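Local structure of laccase (Uncultured bacterium, 4F7K) at residues A58-G63 and H354-H359; T98-S103 and A230-I235; G34-A39 and Y116-V121. The protein is a bacterial laccase of the multicopper oxidase family, an extracellular enzyme that probably oxidises phenol-type substrates while reducing oxygen to water at copper centres. All coordinates share one frame; numbering follows the deposited sequence.

Interaction 1: A58-G63 and H354-H359; sequences AVHWHG and HLHGHH
H60 meets H354 with its edge and H356 with a face. With CG anti to the backbone N (chi1 177°), the ring reaches across tip to tip. NE2 of H60 is hydrogen-bonded to NE2 of H354 at 3.0 Å; the H354 nitrogen lies in the plane of the H60 ring, at its edge. One face of the same ring receives H356 in an offset stack, the planes 11° apart and the centroids 3.8 Å from each other, with CE1 of H356 over the centre. D71 ties this stack together from outside, its backbone O bonded to H60 ND1 and its carboxylate to H356 ND1. Further along, H62 lies face to face with H354, ring centroids 3.5 Å apart. That pair is anchored at its rims: T375 and H102 bond the two nitrogens of H62, while ND1 of H354 bonds the backbone O of D374. G63, with backbone angles at which a CB would press against the preceding carbonyl, sets its own O 3.3 Å from CE1 of H359, in that ring's plane; NE2 of H359 bonds the backbone O of D212. The sequences HWHG and HLHGHH match the histidine motifs that hold the trinuclear copper cluster in multicopper oxidases, so H60, H62, H354 and H356 are probably copper ligands in the metal-loaded enzyme. Strand 59-62 is an outer strand of its sheet, bonded to strand 97-103, and strand 351-355 is bonded to strand 395-402; the histidines bridge the two sheets.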
ATOM      1  N   ALA A  58      -4.236  -0.412 -16.992  1.00 33.53           N
ATOM      2  CA  ALA A  58      -5.384  -0.020 -16.195  1.00 33.63           C
ATOM      3  C   ALA A  58      -4.850   0.278 -14.805  1.00 31.25           C
ATOM      4  O   ALA A  58      -3.693  -0.082 -14.513  1.00 29.20           O
ATOM      5  CB  ALA A  58      -6.450  -1.144 -16.156  1.00 34.59           C
ATOM      6  N   VAL A  59      -5.664   0.947 -13.968  1.00 30.20           N
ATOM      7  CA  VAL A  59      -5.235   1.367 -12.639  1.00 28.59           C
ATOM      8  C   VAL A  59      -6.093   0.744 -11.521  1.00 30.79           C
ATOM      9  O   VAL A  59      -7.323   0.794 -11.581  1.00 29.94           O
ATOM     10  CB  VAL A  59      -5.220   2.895 -12.495  1.00 29.93           C
ATOM     11  CG1 VAL A  59      -4.698   3.290 -11.099  1.00 26.42           C
ATOM     12  CG2 VAL A  59      -4.308   3.552 -13.586  1.00 28.92           C
ATOM     13  N   HIS A  60      -5.431   0.116 -10.537  1.00 29.97           N
ATOM     14  CA  HIS A  60      -6.103  -0.424  -9.357  1.00 30.53           C
ATOM     15  C   HIS A  60      -5.951   0.561  -8.193  1.00 30.12           C
ATOM     16  O   HIS A  60      -4.878   1.085  -7.956  1.00 30.12           O
ATOM     17  CB  HIS A  60      -5.577  -1.818  -8.989  1.00 29.55           C
ATOM     18  CG  HIS A  60      -6.191  -2.386  -7.751  1.00 33.08           C
ATOM     19  ND1 HIS A  60      -7.557  -2.469  -7.572  1.00 36.28           N
ATOM     20  CD2 HIS A  60      -5.634  -2.910  -6.631  1.00 33.49           C
ATOM     21  CE1 HIS A  60      -7.819  -2.997  -6.387  1.00 36.43           C
ATOM     22  NE2 HIS A  60      -6.672  -3.287  -5.801  1.00 37.44           N
ATOM     23  N   TRP A  61      -7.045   0.838  -7.504  1.00 30.80           N
ATOM     24  CA  TRP A  61      -7.048   1.713  -6.348  1.00 29.90           C
ATOM     25  C   TRP A  61      -7.005   0.761  -5.154  1.00 30.48           C
ATOM     26  O   TRP A  61      -8.019   0.189  -4.768  1.00 32.22           O
ATOM     27  CB  TRP A  61      -8.279   2.661  -6.377  1.00 29.95           C
ATOM     28  CG  TRP A  61      -8.502   3.138  -7.763  1.00 30.15           C
ATOM     29  CD1 TRP A  61      -9.265   2.536  -8.721  1.00 30.88           C
ATOM     30  CD2 TRP A  61      -7.847   4.249  -8.409  1.00 29.12           C
ATOM     31  NE1 TRP A  61      -9.172   3.228  -9.910  1.00 31.05           N
ATOM     32  CE2 TRP A  61      -8.299   4.275  -9.749  1.00 30.48           C
ATOM     33  CE3 TRP A  61      -6.963   5.246  -7.968  1.00 27.33           C
ATOM     34  CZ2 TRP A  61      -7.863   5.239 -10.673  1.00 29.71           C
ATOM     35  CZ3 TRP A  61      -6.545   6.228  -8.879  1.00 30.36           C
ATOM     36  CH2 TRP A  61      -6.991   6.206 -10.220  1.00 30.42           C
ATOM     37  N   HIS A  62      -5.813   0.622  -4.583  1.00 29.98           N
ATOM     38  CA  HIS A  62      -5.474  -0.448  -3.639  1.00 30.86           C
ATOM     39  C   HIS A  62      -6.032  -0.224  -2.226  1.00 32.23           C
ATOM     40  O   HIS A  62      -5.589   0.675  -1.521  1.00 33.31           O
ATOM     41  CB  HIS A  62      -3.933  -0.633  -3.607  1.00 28.68           C
ATOM     42  CG  HIS A  62      -3.508  -1.925  -2.976  1.00 28.79           C
ATOM     43  ND1 HIS A  62      -2.871  -2.914  -3.680  1.00 29.06           N
ATOM     44  CD2 HIS A  62      -3.678  -2.409  -1.718  1.00 28.34           C
ATOM     45  CE1 HIS A  62      -2.649  -3.954  -2.888  1.00 26.57           C
ATOM     46  NE2 HIS A  62      -3.111  -3.663  -1.685  1.00 29.77           N
ATOM     47  N   GLY A  63      -7.031  -1.010  -1.831  1.00 34.94           N
ATOM     48  CA  GLY A  63      -7.767  -0.803  -0.553  1.00 35.81           C
ATOM     49  C   GLY A  63      -9.072  -0.011  -0.608  1.00 37.83           C
ATOM     50  O   GLY A  63      -9.776   0.172   0.410  1.00 38.77           O
ATOM     51  N   HIS A 354      -3.801 -10.227  -1.680  1.00 34.35           N
ATOM     52  CA  HIS A 354      -4.613  -9.009  -1.694  1.00 35.16           C
ATOM     53  C   HIS A 354      -6.054  -9.260  -2.203  1.00 36.01           C
ATOM     54  O   HIS A 354      -6.241  -9.781  -3.302  1.00 37.22           O
ATOM     55  CB  HIS A 354      -3.873  -7.921  -2.470  1.00 32.96           C
ATOM     56  CG  HIS A 354      -4.681  -6.680  -2.714  1.00 35.94           C
ATOM     57  ND1 HIS A 354      -5.401  -6.044  -1.721  1.00 36.20           N
ATOM     58  CD2 HIS A 354      -4.855  -5.941  -3.839  1.00 34.13           C
ATOM     59  CE1 HIS A 354      -6.001  -4.983  -2.230  1.00 36.89           C
ATOM     60  NE2 HIS A 354      -5.686  -4.899  -3.511  1.00 37.13           N
ATOM     61  N   LEU A 355      -7.050  -8.908  -1.390  1.00 35.92           N
ATOM     62  CA  LEU A 355      -8.455  -9.108  -1.737  1.00 37.53           C
ATOM     63  C   LEU A 355      -9.093  -7.803  -2.156  1.00 37.22           C
ATOM     64  O   LEU A 355      -9.053  -6.820  -1.412  1.00 36.24           O
ATOM     65  CB  LEU A 355      -9.259  -9.707  -0.562  1.00 39.87           C
ATOM     66  CG  LEU A 355     -10.750  -9.861  -0.871  1.00 41.69           C
ATOM     67  CD1 LEU A 355     -10.967 -10.930  -1.991  1.00 42.71           C
ATOM     68  CD2 LEU A 355     -11.556 -10.177   0.378  1.00 44.41           C
ATOM     69  N   HIS A 356      -9.669  -7.797  -3.357  1.00 37.32           N
ATOM     70  CA  HIS A 356     -10.170  -6.556  -3.950  1.00 36.92           C
ATOM     71  C   HIS A 356     -11.554  -6.197  -3.368  1.00 38.79           C
ATOM     72  O   HIS A 356     -12.366  -7.079  -3.080  1.00 39.10           O
ATOM     73  CB  HIS A 356     -10.234  -6.673  -5.488  1.00 37.31           C
ATOM     74  CG  HIS A 356      -8.897  -6.551  -6.171  1.00 35.92           C
ATOM     75  ND1 HIS A 356      -8.730  -5.875  -7.363  1.00 34.17           N
ATOM     76  CD2 HIS A 356      -7.668  -6.999  -5.822  1.00 33.27           C
ATOM     77  CE1 HIS A 356      -7.464  -5.940  -7.737  1.00 33.05           C
ATOM     78  NE2 HIS A 356      -6.797  -6.612  -6.818  1.00 35.90           N
ATOM     79  N   GLY A 357     -11.768  -4.902  -3.165  1.00 38.23           N
ATOM     80  CA  GLY A 357     -13.069  -4.358  -2.844  1.00 40.97           C
ATOM     81  C   GLY A 357     -13.536  -4.528  -1.405  1.00 42.04           C
ATOM     82  O   GLY A 357     -14.551  -4.027  -1.064  1.00 42.82           O
ATOM     83  N   HIS A 358     -12.738  -5.194  -0.583  1.00 41.69           N
ATOM     84  CA  HIS A 358     -13.057  -5.536   0.789  1.00 42.65           C
ATOM     85  C   HIS A 358     -11.806  -5.447   1.635  1.00 42.24           C
ATOM     86  O   HIS A 358     -10.684  -5.614   1.115  1.00 40.14           O
ATOM     87  CB  HIS A 358     -13.548  -6.985   0.834  1.00 42.76           C
ATOM     88  CG  HIS A 358     -14.818  -7.184   0.089  1.00 43.88           C
ATOM     89  ND1 HIS A 358     -14.861  -7.257  -1.291  1.00 38.96           N
ATOM     90  CD2 HIS A 358     -16.108  -7.225   0.522  1.00 42.23           C
ATOM     91  CE1 HIS A 358     -16.127  -7.370  -1.668  1.00 46.45           C
ATOM     92  NE2 HIS A 358     -16.901  -7.372  -0.588  1.00 42.66           N
ATOM     93  N   HIS A 359     -12.003  -5.134   2.917  1.00 44.28           N
ATOM     94  CA  HIS A 359     -11.015  -5.401   3.955  1.00 44.72           C
ATOM     95  C   HIS A 359     -11.408  -6.683   4.685  1.00 47.13           C
ATOM     96  O   HIS A 359     -12.546  -7.123   4.610  1.00 48.88           O
ATOM     97  CB  HIS A 359     -10.909  -4.231   4.933  1.00 45.30           C
ATOM     98  CG  HIS A 359      -9.973  -3.144   4.478  1.00 44.33           C
ATOM     99  ND1 HIS A 359     -10.241  -2.325   3.396  1.00 43.37           N
ATOM    100  CD2 HIS A 359      -8.793  -2.720   4.984  1.00 42.04           C
ATOM    101  CE1 HIS A 359      -9.249  -1.466   3.238  1.00 41.62           C
ATOM    102  NE2 HIS A 359      -8.363  -1.676   4.195  1.00 41.89           N
TER

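Interaction 2: T98-S103 and A230-I235; sequences TFWYHS and AQRADI
T98 and R232 run past each other in opposite directions, and the guanidinium ends beside the backbone of T98. R232 is bent at chi2 and chi3, a fold that brings NE to 3.0 Å from T98 O with an N-H...O angle of 164°. The carbonyl oxygen lies close to the guanidinium plane, but NE stands above the carbonyl plane; NH2 adds a weak bond to the same oxygen. NH1 turns back to its own segment and bonds A230 O at 2.9 Å. That oxygen also accepts from the indole of W100: NE1 donates to A230 O at 3.3 Å, the oxygen lying off the plane of the indole. Here CG of W100 takes the crowded position between backbone N and carbonyl carbon (chi1 67°), and CZ2 at the ring's edge meets A230 CB at 3.6 Å. The F99 ring and the guanidinium cross obliquely, CD1 being 3.4 Å from R232 NH2. The T98 hydroxyl donates through OG1 to D234 OD1 at 2.7 Å, on the syn lone pair, and is also bonded by R187. The contact joins strand 97-103 of the first cupredoxin-type domain to strand 232-239 of the second through buried polar groups. D374 pairs with R232 and R185 with D234, so both buried charges are probably largely balanced, and two backbone oxygens serve as acceptors for side chains.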
ATOM      1  N   THR A  98      -4.822   6.183   4.447  1.00 36.58           N
ATOM      2  CA  THR A  98      -3.725   6.063   3.496  1.00 35.54           C
ATOM      3  C   THR A  98      -3.961   4.852   2.598  1.00 34.69           C
ATOM      4  O   THR A  98      -3.981   3.682   3.042  1.00 34.43           O
ATOM      5  CB  THR A  98      -2.404   5.871   4.232  1.00 35.71           C
ATOM      6  OG1 THR A  98      -2.257   6.905   5.198  1.00 37.05           O
ATOM      7  CG2 THR A  98      -1.230   5.913   3.267  1.00 33.96           C
ATOM      8  N   PHE A  99      -4.186   5.152   1.333  1.00 33.50           N
ATOM      9  CA  PHE A  99      -4.378   4.108   0.333  1.00 32.76           C
ATOM     10  C   PHE A  99      -3.305   4.318  -0.731  1.00 30.82           C
ATOM     11  O   PHE A  99      -2.416   5.159  -0.534  1.00 29.81           O
ATOM     12  CB  PHE A  99      -5.826   4.154  -0.194  1.00 33.25           C
ATOM     13  CG  PHE A  99      -6.846   3.854   0.882  1.00 36.17           C
ATOM     14  CD1 PHE A  99      -7.064   2.549   1.316  1.00 35.26           C
ATOM     15  CD2 PHE A  99      -7.566   4.884   1.486  1.00 38.26           C
ATOM     16  CE1 PHE A  99      -7.974   2.261   2.321  1.00 36.85           C
ATOM     17  CE2 PHE A  99      -8.488   4.612   2.488  1.00 38.70           C
ATOM     18  CZ  PHE A  99      -8.696   3.287   2.921  1.00 39.95           C
ATOM     19  N   TRP A 100      -3.362   3.558  -1.832  1.00 29.77           N
ATOM     20  CA  TRP A 100      -2.506   3.843  -2.970  1.00 27.50           C
ATOM     21  C   TRP A 100      -3.079   3.332  -4.256  1.00 27.44           C
ATOM     22  O   TRP A 100      -4.098   2.666  -4.266  1.00 28.24           O
ATOM     23  CB  TRP A 100      -1.054   3.370  -2.725  1.00 25.85           C
ATOM     24  CG  TRP A 100      -0.745   1.865  -2.614  1.00 24.35           C
ATOM     25  CD1 TRP A 100      -1.230   0.963  -1.699  1.00 25.71           C
ATOM     26  CD2 TRP A 100       0.257   1.173  -3.355  1.00 25.24           C
ATOM     27  NE1 TRP A 100      -0.620  -0.270  -1.863  1.00 26.15           N
ATOM     28  CE2 TRP A 100       0.288  -0.163  -2.889  1.00 25.00           C
ATOM     29  CE3 TRP A 100       1.119   1.553  -4.393  1.00 20.32           C
ATOM     30  CZ2 TRP A 100       1.152  -1.119  -3.426  1.00 26.81           C
ATOM     31  CZ3 TRP A 100       1.976   0.606  -4.926  1.00 22.42           C
ATOM     32  CH2 TRP A 100       1.982  -0.729  -4.458  1.00 22.90           C
ATOM     33  N   TYR A 101      -2.433   3.670  -5.365  1.00 26.76           N
ATOM     34  CA  TYR A 101      -2.913   3.250  -6.669  1.00 26.35           C
ATOM     35  C   TYR A 101      -1.748   2.713  -7.512  1.00 26.10           C
ATOM     36  O   TYR A 101      -0.602   3.154  -7.375  1.00 25.04           O
ATOM     37  CB  TYR A 101      -3.622   4.440  -7.322  1.00 26.36           C
ATOM     38  CG  TYR A 101      -2.721   5.630  -7.613  1.00 27.82           C
ATOM     39  CD1 TYR A 101      -1.999   5.705  -8.827  1.00 26.46           C
ATOM     40  CD2 TYR A 101      -2.610   6.705  -6.714  1.00 28.63           C
ATOM     41  CE1 TYR A 101      -1.170   6.809  -9.124  1.00 22.45           C
ATOM     42  CE2 TYR A 101      -1.789   7.820  -7.013  1.00 26.27           C
ATOM     43  CZ  TYR A 101      -1.070   7.842  -8.234  1.00 26.11           C
ATOM     44  OH  TYR A 101      -0.278   8.914  -8.586  1.00 27.38           O
ATOM     45  N   HIS A 102      -1.995   1.730  -8.368  1.00 26.81           N
ATOM     46  CA  HIS A 102      -0.891   1.228  -9.158  1.00 27.67           C
ATOM     47  C   HIS A 102      -1.430   0.575 -10.425  1.00 29.03           C
ATOM     48  O   HIS A 102      -2.592   0.175 -10.465  1.00 31.46           O
ATOM     49  CB  HIS A 102       0.007   0.283  -8.325  1.00 26.27           C
ATOM     50  CG  HIS A 102      -0.750  -0.843  -7.693  1.00 30.12           C
ATOM     51  ND1 HIS A 102      -1.216  -1.921  -8.413  1.00 30.51           N
ATOM     52  CD2 HIS A 102      -1.180  -1.029  -6.423  1.00 28.72           C
ATOM     53  CE1 HIS A 102      -1.868  -2.741  -7.613  1.00 27.34           C
ATOM     54  NE2 HIS A 102      -1.857  -2.228  -6.398  1.00 28.83           N
ATOM     55  N   SER A 103      -0.617   0.471 -11.463  1.00 28.68           N
ATOM     56  CA  SER A 103      -1.057  -0.283 -12.618  1.00 30.15           C
ATOM     57  C   SER A 103      -1.492  -1.688 -12.167  1.00 30.05           C
ATOM     58  O   SER A 103      -0.929  -2.269 -11.232  1.00 29.35           O
ATOM     59  CB  SER A 103       0.007  -0.339 -13.722  1.00 29.07           C
ATOM     60  OG  SER A 103       0.892  -1.447 -13.542  1.00 32.35           O
ATOM     61  N   ALA A 230       2.630  -3.833  -0.260  1.00 29.37           N
ATOM     62  CA  ALA A 230       1.322  -3.146  -0.437  1.00 29.82           C
ATOM     63  C   ALA A 230       0.635  -2.750   0.871  1.00 30.77           C
ATOM     64  O   ALA A 230      -0.378  -2.083   0.853  1.00 32.67           O
ATOM     65  CB  ALA A 230       0.358  -3.962  -1.326  1.00 30.96           C
ATOM     66  N   GLN A 231       1.189  -3.179   1.996  1.00 31.50           N
ATOM     67  CA  GLN A 231       0.685  -2.842   3.346  1.00 31.65           C
ATOM     68  C   GLN A 231       1.079  -1.425   3.756  1.00 31.06           C
ATOM     69  O   GLN A 231       2.119  -0.881   3.328  1.00 28.87           O
ATOM     70  CB  GLN A 231       1.205  -3.852   4.387  1.00 31.70           C
ATOM     71  CG  GLN A 231       0.536  -5.246   4.279  1.00 32.80           C
ATOM     72  CD  GLN A 231       0.870  -6.170   5.453  1.00 34.82           C
ATOM     73  OE1 GLN A 231       1.911  -6.022   6.076  1.00 33.46           O
ATOM     74  NE2 GLN A 231      -0.025  -7.123   5.756  1.00 35.56           N
ATOM     75  N   ARG A 232       0.223  -0.825   4.571  1.00 32.20           N
ATOM     76  CA  ARG A 232       0.423   0.525   5.077  1.00 32.30           C
ATOM     77  C   ARG A 232       0.347   0.522   6.593  1.00 34.46           C
ATOM     78  O   ARG A 232      -0.385  -0.308   7.201  1.00 36.00           O
ATOM     79  CB  ARG A 232      -0.678   1.445   4.544  1.00 33.08           C
ATOM     80  CG  ARG A 232      -0.431   1.975   3.173  1.00 31.43           C
ATOM     81  CD  ARG A 232      -1.106   1.147   2.092  1.00 31.91           C
ATOM     82  NE  ARG A 232      -2.549   1.226   2.207  1.00 35.61           N
ATOM     83  CZ  ARG A 232      -3.367   0.184   2.143  1.00 35.67           C
ATOM     84  NH1 ARG A 232      -2.885  -1.023   1.900  1.00 33.29           N
ATOM     85  NH2 ARG A 232      -4.683   0.362   2.294  1.00 36.98           N
ATOM     86  N   ALA A 233       1.071   1.451   7.216  1.00 33.50           N
ATOM     87  CA  ALA A 233       0.831   1.738   8.612  1.00 35.79           C
ATOM     88  C   ALA A 233       0.905   3.242   8.799  1.00 36.33           C
ATOM     89  O   ALA A 233       1.812   3.868   8.277  1.00 35.22           O
ATOM     90  CB  ALA A 233       1.806   1.031   9.524  1.00 34.74           C
ATOM     91  N   ASP A 234      -0.063   3.810   9.519  1.00 37.52           N
ATOM     92  CA  ASP A 234      -0.007   5.225   9.909  1.00 39.17           C
ATOM     93  C   ASP A 234       0.624   5.376  11.304  1.00 40.19           C
ATOM     94  O   ASP A 234       0.273   4.675  12.232  1.00 42.05           O
ATOM     95  CB  ASP A 234      -1.419   5.859   9.922  1.00 40.21           C
ATOM     96  CG  ASP A 234      -1.826   6.448   8.576  1.00 41.32           C
ATOM     97  OD1 ASP A 234      -1.240   6.078   7.521  1.00 42.31           O
ATOM     98  OD2 ASP A 234      -2.734   7.310   8.562  1.00 42.53           O
ATOM     99  N   ILE A 235       1.542   6.315  11.446  1.00 40.06           N
ATOM    100  CA  ILE A 235       2.190   6.570  12.712  1.00 41.32           C
ATOM    101  C   ILE A 235       2.030   8.039  13.084  1.00 42.89           C
ATOM    102  O   ILE A 235       2.286   8.936  12.281  1.00 40.51           O
ATOM    103  CB  ILE A 235       3.672   6.164  12.684  1.00 41.20           C
ATOM    104  CG1 ILE A 235       3.778   4.636  12.828  1.00 41.27           C
ATOM    105  CG2 ILE A 235       4.472   6.868  13.788  1.00 42.70           C
ATOM    106  CD1 ILE A 235       4.932   4.025  12.180  1.00 41.63           C
TER

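Interaction 3: G34-A39 and Y116-V121; sequences GPVLRA and YGPLIV
L37, R38 and A39 pair in parallel register with L119, I120 and V121, joining an edge strand to its neighbour in the first cupredoxin-type domain. L37 is held by both its backbone N and its O: the N bonds P118 O at 3.1 Å, and the O accepts from I120 N at 2.7 Å. A39 N then bonds I120 O. Before the strand begins, G34 N bonds Y116 O at 2.7 Å; three residues on from G34 answer two on from Y116, so the loop is one residue longer. P118 has no N-H to offer, and its CD packs 3.6 Å from G34 O, which is hydrogen-bonded to a glycerol probably carried over from crystallisation. V36 has CG1 anti to the backbone N (chi1 -173°), which splits its two methyls between partners: CG2 meets CG of P118 at 4.0 Å, the two side chains crossing at about a right angle, and CG1 meets CG1 of I120 at 3.9 Å. I134 of strand 131-140 touches both V36 and I120. On the face that carries L37, A39 and L119, F45 of strand 44-51 touches all three. R38 lies on the face of I120, side by side with it and pointing the same way. Its chain bends at chi2, and NH1 forms a salt bridge with E122. The methyl CG2 of I120 stands over the centre of the R38 guanidinium, 4.1 Å from R38 CZ.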
ATOM      1  N   GLY A  34       3.933   8.617  -8.672  1.00 27.27           N
ATOM      2  CA  GLY A  34       2.979   9.578  -9.234  1.00 26.15           C
ATOM      3  C   GLY A  34       2.491  10.562  -8.170  1.00 27.90           C
ATOM      4  O   GLY A  34       2.806  10.411  -6.947  1.00 26.24           O
ATOM      5  N   PRO A  35       1.688  11.552  -8.607  1.00 28.23           N
ATOM      6  CA  PRO A  35       1.087  12.564  -7.747  1.00 29.47           C
ATOM      7  C   PRO A  35       0.279  11.968  -6.596  1.00 29.61           C
ATOM      8  O   PRO A  35      -0.293  10.894  -6.764  1.00 29.83           O
ATOM      9  CB  PRO A  35       0.107  13.290  -8.694  1.00 30.42           C
ATOM     10  CG  PRO A  35      -0.242  12.227  -9.732  1.00 29.78           C
ATOM     11  CD  PRO A  35       1.061  11.516  -9.947  1.00 28.53           C
ATOM     12  N   VAL A  36       0.264  12.656  -5.457  1.00 29.89           N
ATOM     13  CA  VAL A  36      -0.622  12.366  -4.326  1.00 33.06           C
ATOM     14  C   VAL A  36      -2.043  12.769  -4.701  1.00 34.27           C
ATOM     15  O   VAL A  36      -2.313  13.935  -4.924  1.00 36.31           O
ATOM     16  CB  VAL A  36      -0.251  13.252  -3.049  1.00 33.84           C
ATOM     17  CG1 VAL A  36      -1.043  12.832  -1.831  1.00 35.61           C
ATOM     18  CG2 VAL A  36       1.232  13.204  -2.731  1.00 32.67           C
ATOM     19  N   LEU A  37      -2.943  11.803  -4.790  1.00 35.18           N
ATOM     20  CA  LEU A  37      -4.362  12.074  -4.995  1.00 36.28           C
ATOM     21  C   LEU A  37      -5.043  12.204  -3.630  1.00 37.99           C
ATOM     22  O   LEU A  37      -4.887  11.341  -2.775  1.00 37.30           O
ATOM     23  CB  LEU A  37      -4.996  10.949  -5.828  1.00 35.89           C
ATOM     24  CG  LEU A  37      -4.238  10.711  -7.156  1.00 36.42           C
ATOM     25  CD1 LEU A  37      -4.789   9.497  -7.834  1.00 34.12           C
ATOM     26  CD2 LEU A  37      -4.297  11.936  -8.096  1.00 34.00           C
ATOM     27  N   ARG A  38      -5.766  13.305  -3.440  1.00 39.78           N
ATOM     28  CA  ARG A  38      -6.370  13.664  -2.174  1.00 42.14           C
ATOM     29  C   ARG A  38      -7.856  13.937  -2.357  1.00 42.73           C
ATOM     30  O   ARG A  38      -8.254  14.549  -3.343  1.00 41.57           O
ATOM     31  CB  ARG A  38      -5.714  14.942  -1.629  1.00 43.84           C
ATOM     32  CG  ARG A  38      -4.818  14.689  -0.447  1.00 48.58           C
ATOM     33  CD  ARG A  38      -3.415  15.401  -0.501  1.00 53.21           C
ATOM     34  NE  ARG A  38      -2.637  15.154   0.733  1.00 56.67           N
ATOM     35  CZ  ARG A  38      -3.146  15.228   1.979  1.00 60.31           C
ATOM     36  NH1 ARG A  38      -4.423  15.552   2.182  1.00 58.75           N
ATOM     37  NH2 ARG A  38      -2.379  14.991   3.037  1.00 61.10           N
ATOM     38  N   ALA A  39      -8.664  13.478  -1.394  1.00 43.77           N
ATOM     39  CA  ALA A  39     -10.082  13.864  -1.297  1.00 45.17           C
ATOM     40  C   ALA A  39     -10.563  13.644   0.129  1.00 46.73           C
ATOM     41  O   ALA A  39     -10.038  12.789   0.810  1.00 47.07           O
ATOM     42  CB  ALA A  39     -10.912  13.034  -2.267  1.00 44.81           C
ATOM     43  N   TYR A 116       2.982   3.858  -9.843  1.00 23.01           N
ATOM     44  CA  TYR A 116       2.222   3.858  -8.633  1.00 21.90           C
ATOM     45  C   TYR A 116       2.319   5.249  -8.013  1.00 22.83           C
ATOM     46  O   TYR A 116       3.156   6.087  -8.445  1.00 20.56           O
ATOM     47  CB  TYR A 116       2.784   2.849  -7.641  1.00 21.56           C
ATOM     48  CG  TYR A 116       4.141   3.252  -7.111  1.00 24.87           C
ATOM     49  CD1 TYR A 116       4.275   3.945  -5.911  1.00 22.05           C
ATOM     50  CD2 TYR A 116       5.298   2.950  -7.842  1.00 25.38           C
ATOM     51  CE1 TYR A 116       5.539   4.279  -5.429  1.00 22.18           C
ATOM     52  CE2 TYR A 116       6.547   3.310  -7.402  1.00 23.83           C
ATOM     53  CZ  TYR A 116       6.666   3.932  -6.186  1.00 26.00           C
ATOM     54  OH  TYR A 116       7.921   4.238  -5.757  1.00 25.61           O
ATOM     55  N   GLY A 117       1.462   5.454  -7.004  1.00 21.86           N
ATOM     56  CA  GLY A 117       1.511   6.605  -6.140  1.00 24.35           C
ATOM     57  C   GLY A 117       0.498   6.460  -4.993  1.00 25.95           C
ATOM     58  O   GLY A 117      -0.251   5.460  -4.915  1.00 26.29           O
ATOM     59  N   PRO A 118       0.472   7.456  -4.108  1.00 26.85           N
ATOM     60  CA  PRO A 118      -0.357   7.445  -2.938  1.00 27.55           C
ATOM     61  C   PRO A 118      -1.709   8.107  -3.172  1.00 28.85           C
ATOM     62  O   PRO A 118      -1.852   9.055  -3.968  1.00 28.37           O
ATOM     63  CB  PRO A 118       0.467   8.239  -1.936  1.00 27.37           C
ATOM     64  CG  PRO A 118       1.198   9.234  -2.791  1.00 27.71           C
ATOM     65  CD  PRO A 118       1.423   8.593  -4.105  1.00 26.34           C
ATOM     66  N   LEU A 119      -2.702   7.567  -2.481  1.00 30.72           N
ATOM     67  CA  LEU A 119      -4.050   8.092  -2.490  1.00 31.84           C
ATOM     68  C   LEU A 119      -4.467   8.315  -1.034  1.00 33.25           C
ATOM     69  O   LEU A 119      -4.603   7.363  -0.275  1.00 32.77           O
ATOM     70  CB  LEU A 119      -5.009   7.116  -3.200  1.00 32.08           C
ATOM     71  CG  LEU A 119      -6.452   7.609  -3.440  1.00 34.91           C
ATOM     72  CD1 LEU A 119      -7.042   7.000  -4.683  1.00 36.94           C
ATOM     73  CD2 LEU A 119      -7.379   7.369  -2.247  1.00 35.05           C
ATOM     74  N   ILE A 120      -4.658   9.586  -0.672  1.00 34.27           N
ATOM     75  CA  ILE A 120      -5.026   9.980   0.659  1.00 36.18           C
ATOM     76  C   ILE A 120      -6.502  10.410   0.726  1.00 38.17           C
ATOM     77  O   ILE A 120      -6.938  11.331   0.027  1.00 38.55           O
ATOM     78  CB  ILE A 120      -4.082  11.079   1.207  1.00 35.64           C
ATOM     79  CG1 ILE A 120      -2.601  10.673   1.062  1.00 34.55           C
ATOM     80  CG2 ILE A 120      -4.397  11.360   2.665  1.00 36.84           C
ATOM     81  CD1 ILE A 120      -2.204   9.370   1.795  1.00 29.61           C
ATOM     82  N   VAL A 121      -7.275   9.698   1.541  1.00 39.69           N
ATOM     83  CA  VAL A 121      -8.648  10.107   1.860  1.00 41.31           C
ATOM     84  C   VAL A 121      -8.664  10.737   3.257  1.00 42.99           C
ATOM     85  O   VAL A 121      -8.371  10.077   4.232  1.00 42.51           O
ATOM     86  CB  VAL A 121      -9.621   8.928   1.831  1.00 42.84           C
ATOM     87  CG1 VAL A 121     -11.065   9.439   1.994  1.00 45.14           C
ATOM     88  CG2 VAL A 121      -9.488   8.122   0.546  1.00 39.29           C
TER

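How the interactions relate
All three contacts have at least one segment in the same four-stranded sheet. Strand 97-103 of interaction 2 lies between the other two: H62 N is 2.7 Å from W100 O on one flank, and F99 N is 2.8 Å from L119 O on the other, both probable hydrogen bonds. Y101 OH also reaches P35 O at 2.7 Å. Interactions 1 and 3, with centres about 14 Å apart, touch through W61 CE3 and L119 CD1 at 3.7 Å. Interaction 2 supplies part of the second shell of the probable copper-binding histidines of interaction 1: W100 stacks on H62, A230 CB is 3.4 Å from H62 CE1, and D374 bonds both H354 and R232. Interaction 3 lies further from that site.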